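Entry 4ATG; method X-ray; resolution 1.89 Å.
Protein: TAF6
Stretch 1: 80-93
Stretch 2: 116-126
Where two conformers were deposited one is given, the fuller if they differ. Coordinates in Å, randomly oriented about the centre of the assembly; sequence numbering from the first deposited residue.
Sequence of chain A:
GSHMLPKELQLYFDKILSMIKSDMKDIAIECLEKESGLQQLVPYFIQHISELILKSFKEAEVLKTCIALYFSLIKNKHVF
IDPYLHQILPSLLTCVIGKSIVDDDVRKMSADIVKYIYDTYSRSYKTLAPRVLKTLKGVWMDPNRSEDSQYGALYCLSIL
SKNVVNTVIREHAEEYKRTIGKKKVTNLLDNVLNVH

Stretch 1, residues 80-93: FIDPYLHQILPSLL
Stretch 2 (116-126) YIYDTYSRSYK

Contact between residues 80-93 and 116-126 of TAF6. In the first stretch, I81-P83 have helical phi/psi without regular bonds, and a helix runs from L85 through L93, kinked at P90, whose N has no bond to the preceding turn. The second stretch enters in a helix that begins earlier in the chain and takes in I117; S122-S124 keep helical phi/psi without the regular bonds, and Y125 turns extended (phi/psi -118/105°), its N bonded to Y121 O at 3.0 Å. The helices run roughly antiparallel, 148° between N-to-C directions, axes 11.8 Å apart at closest approach; the register sets L89 CA 8.0 Å from I117 CA and D82 CA 8.5 Å from Y121 CA.

The main bump is I117 (chi1 m, chi2 t), a knob in a hollow formed by L85, I88, L89 and L92. I117 CD1 lies 3.5 Å from L92 CD1 and 4.0 Å from I88 CG2, while I117 CG2 reaches L89 CD1 at 3.7 Å and L85 CD2 at 4.3 Å. L85, I88 and L92 are m,t rotamers; L89 has chi1 -91°, between wells, and chi2 t.

One turn on, the roles reverse: L85 becomes the bump and the Y121 ring (chi1 m, chi2 -75°) the flat surface receiving it. L85 CD1 stands 3.6 Å from the Y121 ring centroid, 14° off the normal, a CH-pi contact over the face. L85 thus bridges I117 and Y121, its CD2 also approaching the ring. I81 CG2 (chi1 t, chi2 p) packs obliquely, 3.5 Å from Y121 OH.

Polar contacts close the D82 end. D82 OD2 (chi1 m, chi2 38°) accepts a short hydrogen bond from Y125 OH (chi1 m, chi2 -73°), 2.6 Å, near that ring's plane. A water donates to D82 OD1 at 2.6 Å and hydrogen-bonds Y121 OH at 2.7 Å, so the two carboxylate oxygens serve different tyrosines. Together the stretches bury 390 Å².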

# COMPACT_ATOMS: atom_id res chain seq x y z
N PHE A 80 12.70 8.11 10.90
CA PHE A 80 12.50 6.89 11.70
C PHE A 80 11.05 6.52 11.48
O PHE A 80 10.15 7.12 12.07
CB PHE A 80 12.78 7.16 13.19
CG PHE A 80 12.58 5.93 14.04
CD1 PHE A 80 13.26 4.75 13.76
CD2 PHE A 80 11.73 5.96 15.14
CE1 PHE A 80 13.08 3.61 14.57
CE2 PHE A 80 11.59 4.83 15.97
CZ PHE A 80 12.24 3.66 15.66
N ILE A 81 10.82 5.60 10.55
CA ILE A 81 9.48 5.25 10.10
C ILE A 81 8.73 4.26 10.95
O ILE A 81 7.50 4.21 10.88
CB ILE A 81 9.53 4.82 8.60
CG1 ILE A 81 8.19 5.07 7.85
CG2 ILE A 81 9.98 3.33 8.43
CD1 ILE A 81 7.77 6.61 7.75
N ASP A 82 9.44 3.42 11.70
CA ASP A 82 8.80 2.36 12.51
C ASP A 82 7.52 2.74 13.26
O ASP A 82 6.58 1.97 13.15
CB ASP A 82 9.79 1.69 13.47
CG ASP A 82 11.07 1.17 12.83
OD1 ASP A 82 11.60 1.85 11.91
OD2 ASP A 82 11.61 0.14 13.32
N PRO A 83 7.43 3.90 13.97
CA PRO A 83 6.18 4.24 14.68
C PRO A 83 4.97 4.51 13.80
O PRO A 83 3.86 4.62 14.32
CB PRO A 83 6.54 5.52 15.46
CG PRO A 83 8.02 5.61 15.45
CD PRO A 83 8.43 4.97 14.15
N TYR A 84 5.18 4.62 12.49
CA TYR A 84 4.13 4.99 11.54
C TYR A 84 3.73 3.89 10.59
O TYR A 84 2.79 4.07 9.83
CB TYR A 84 4.55 6.26 10.76
CG TYR A 84 4.90 7.39 11.70
CD1 TYR A 84 3.91 8.07 12.40
CD2 TYR A 84 6.23 7.73 11.95
CE1 TYR A 84 4.23 9.08 13.31
CE2 TYR A 84 6.56 8.75 12.85
CZ TYR A 84 5.56 9.40 13.54
OH TYR A 84 5.87 10.36 14.47
N LEU A 85 4.39 2.71 10.66
CA LEU A 85 4.04 1.60 9.77
C LEU A 85 2.59 1.16 9.98
O LEU A 85 1.96 0.72 9.03
CB LEU A 85 4.98 0.40 9.99
CG LEU A 85 6.46 0.68 9.63
CD1 LEU A 85 7.30 -0.46 10.07
CD2 LEU A 85 6.63 0.91 8.10
N HIS A 86 2.08 1.30 11.20
CA HIS A 86 0.69 0.95 11.53
C HIS A 86 -0.34 1.83 10.81
O HIS A 86 -1.49 1.41 10.64
CB HIS A 86 0.46 0.91 13.04
CG HIS A 86 0.24 2.25 13.66
ND1 HIS A 86 1.27 3.17 13.81
CD2 HIS A 86 -0.90 2.79 14.16
CE1 HIS A 86 0.74 4.23 14.40
NE2 HIS A 86 -0.57 4.05 14.62
N GLN A 87 0.05 3.04 10.43
CA GLN A 87 -0.78 3.99 9.65
C GLN A 87 -0.56 3.84 8.13
O GLN A 87 -1.50 3.96 7.34
CB GLN A 87 -0.47 5.43 10.05
CG GLN A 87 -0.79 5.77 11.50
CD GLN A 87 -0.26 7.13 11.90
OE1 GLN A 87 0.44 7.81 11.15
NE2 GLN A 87 -0.54 7.52 13.13
N ILE A 88 0.68 3.59 7.72
CA ILE A 88 1.00 3.42 6.28
C ILE A 88 0.37 2.15 5.71
O ILE A 88 -0.21 2.17 4.61
CB ILE A 88 2.54 3.42 6.06
CG1 ILE A 88 3.13 4.83 6.37
CG2 ILE A 88 2.91 3.00 4.59
CD1 ILE A 88 4.70 4.85 6.44
N LEU A 89 0.54 1.03 6.42
CA LEU A 89 0.08 -0.27 5.91
C LEU A 89 -1.41 -0.32 5.54
O LEU A 89 -1.69 -0.68 4.39
CB LEU A 89 0.46 -1.40 6.88
CG LEU A 89 1.79 -2.08 6.63
CD1 LEU A 89 2.15 -2.97 7.82
CD2 LEU A 89 1.73 -2.97 5.37
N PRO A 90 -2.37 0.12 6.39
CA PRO A 90 -3.78 0.08 5.97
C PRO A 90 -4.08 1.01 4.79
O PRO A 90 -4.90 0.65 3.96
CB PRO A 90 -4.57 0.43 7.24
CG PRO A 90 -3.64 1.11 8.11
CD PRO A 90 -2.26 0.59 7.79
N SER A 91 -3.34 2.13 4.64
CA SER A 91 -3.52 3.05 3.52
C SER A 91 -3.03 2.38 2.22
O SER A 91 -3.71 2.43 1.20
CB SER A 91 -2.76 4.34 3.77
OG SER A 91 -3.03 5.26 2.74
N LEU A 92 -1.87 1.72 2.26
CA LEU A 92 -1.40 0.94 1.13
C LEU A 92 -2.37 -0.19 0.82
O LEU A 92 -2.65 -0.44 -0.35
CB LEU A 92 -0.04 0.36 1.42
CG LEU A 92 1.15 1.31 1.37
CD1 LEU A 92 2.39 0.58 1.97
CD2 LEU A 92 1.41 1.78 -0.07
N LEU A 93 -2.88 -0.88 1.84
CA LEU A 93 -3.84 -1.97 1.61
C LEU A 93 -5.14 -1.49 0.97
O LEU A 93 -5.71 -2.23 0.16
CB LEU A 93 -4.11 -2.77 2.89
CG LEU A 93 -2.94 -3.62 3.39
CD1 LEU A 93 -3.22 -4.12 4.77
CD2 LEU A 93 -2.67 -4.81 2.45
N TYR A 116 7.47 -5.02 0.61
CA TYR A 116 8.72 -4.45 1.15
C TYR A 116 8.60 -4.31 2.67
O TYR A 116 9.55 -4.64 3.40
CB TYR A 116 8.99 -3.08 0.53
CG TYR A 116 10.30 -2.49 1.00
CD1 TYR A 116 11.49 -2.80 0.35
CD2 TYR A 116 10.36 -1.70 2.15
CE1 TYR A 116 12.71 -2.29 0.81
CE2 TYR A 116 11.58 -1.17 2.60
CZ TYR A 116 12.75 -1.49 1.93
OH TYR A 116 13.96 -0.98 2.33
N ILE A 117 7.47 -3.82 3.15
CA ILE A 117 7.24 -3.64 4.60
C ILE A 117 7.21 -5.00 5.27
O ILE A 117 7.87 -5.21 6.29
CB ILE A 117 5.94 -2.84 4.84
CG1 ILE A 117 6.10 -1.39 4.33
CG2 ILE A 117 5.54 -2.87 6.35
CD1 ILE A 117 4.74 -0.57 4.31
N TYR A 118 6.47 -5.94 4.67
CA TYR A 118 6.36 -7.31 5.18
C TYR A 118 7.77 -7.92 5.30
O TYR A 118 8.13 -8.43 6.37
CB TYR A 118 5.48 -8.15 4.23
CG TYR A 118 5.20 -9.55 4.72
CD1 TYR A 118 4.07 -9.83 5.48
CD2 TYR A 118 5.98 -10.62 4.28
CE1 TYR A 118 3.76 -11.14 5.87
CE2 TYR A 118 5.69 -11.93 4.69
CZ TYR A 118 4.58 -12.18 5.47
OH TYR A 118 4.28 -13.47 5.85
N ASP A 119 8.54 -7.87 4.23
CA ASP A 119 9.89 -8.45 4.23
C ASP A 119 10.84 -7.76 5.21
O ASP A 119 11.67 -8.43 5.83
CB ASP A 119 10.50 -8.40 2.83
CG ASP A 119 9.89 -9.40 1.84
OD1 ASP A 119 9.25 -10.36 2.28
OD2 ASP A 119 10.15 -9.27 0.63
N THR A 120 10.75 -6.44 5.33
CA THR A 120 11.68 -5.68 6.16
C THR A 120 11.36 -5.75 7.65
O THR A 120 12.28 -5.75 8.48
CB THR A 120 11.73 -4.22 5.65
OG1 THR A 120 12.08 -4.24 4.27
CG2 THR A 120 12.74 -3.33 6.42
N TYR A 121 10.07 -5.68 7.99
CA TYR A 121 9.61 -5.52 9.38
C TYR A 121 8.83 -6.62 10.06
O TYR A 121 8.63 -6.51 11.28
CB TYR A 121 8.78 -4.21 9.45
CG TYR A 121 9.57 -2.99 9.07
CD1 TYR A 121 10.51 -2.44 9.95
CD2 TYR A 121 9.40 -2.38 7.83
CE1 TYR A 121 11.24 -1.31 9.61
CE2 TYR A 121 10.14 -1.24 7.48
CZ TYR A 121 11.06 -0.72 8.37
OH TYR A 121 11.80 0.40 8.03
N SER A 122 8.36 -7.66 9.33
CA SER A 122 7.55 -8.70 9.98
C SER A 122 8.28 -9.44 11.10
O SER A 122 7.62 -9.88 12.04
CB SER A 122 6.97 -9.68 8.96
OG SER A 122 8.00 -10.42 8.31
N ARG A 123 9.62 -9.57 11.01
CA ARG A 123 10.35 -10.29 12.10
C ARG A 123 10.61 -9.39 13.31
O ARG A 123 10.90 -9.88 14.40
CB ARG A 123 11.66 -10.92 11.60
CG ARG A 123 11.46 -12.05 10.59
CD ARG A 123 12.76 -12.74 10.26
NE ARG A 123 12.61 -13.67 9.14
CZ ARG A 123 12.92 -13.39 7.88
NH1 ARG A 123 13.40 -12.19 7.56
NH2 ARG A 123 12.75 -14.30 6.93
N SER A 124 10.53 -8.07 13.11
CA SER A 124 10.74 -7.09 14.18
C SER A 124 9.46 -6.81 14.94
O SER A 124 9.51 -6.68 16.16
CB SER A 124 11.26 -5.77 13.63
OG SER A 124 12.37 -5.97 12.78
N TYR A 125 8.32 -6.69 14.24
CA TYR A 125 7.04 -6.32 14.86
C TYR A 125 6.05 -7.45 14.67
O TYR A 125 5.55 -7.65 13.56
CB TYR A 125 6.54 -4.97 14.28
CG TYR A 125 7.54 -3.84 14.53
CD1 TYR A 125 7.70 -3.31 15.80
CD2 TYR A 125 8.37 -3.37 13.51
CE1 TYR A 125 8.67 -2.35 16.07
CE2 TYR A 125 9.32 -2.38 13.76
CZ TYR A 125 9.48 -1.89 15.05
OH TYR A 125 10.42 -0.95 15.33
N LYS A 126 5.79 -8.21 15.75
CA LYS A 126 4.96 -9.43 15.74
C LYS A 126 3.55 -9.33 15.15
O LYS A 126 3.09 -10.28 14.54
CB LYS A 126 4.94 -10.13 17.12
CG LYS A 126 4.28 -9.33 18.24
CD LYS A 126 4.30 -10.08 19.56
CE LYS A 126 3.64 -9.29 20.66
NZ LYS A 126 3.46 -10.10 21.89
O HOH W 1 13.27 1.51 9.99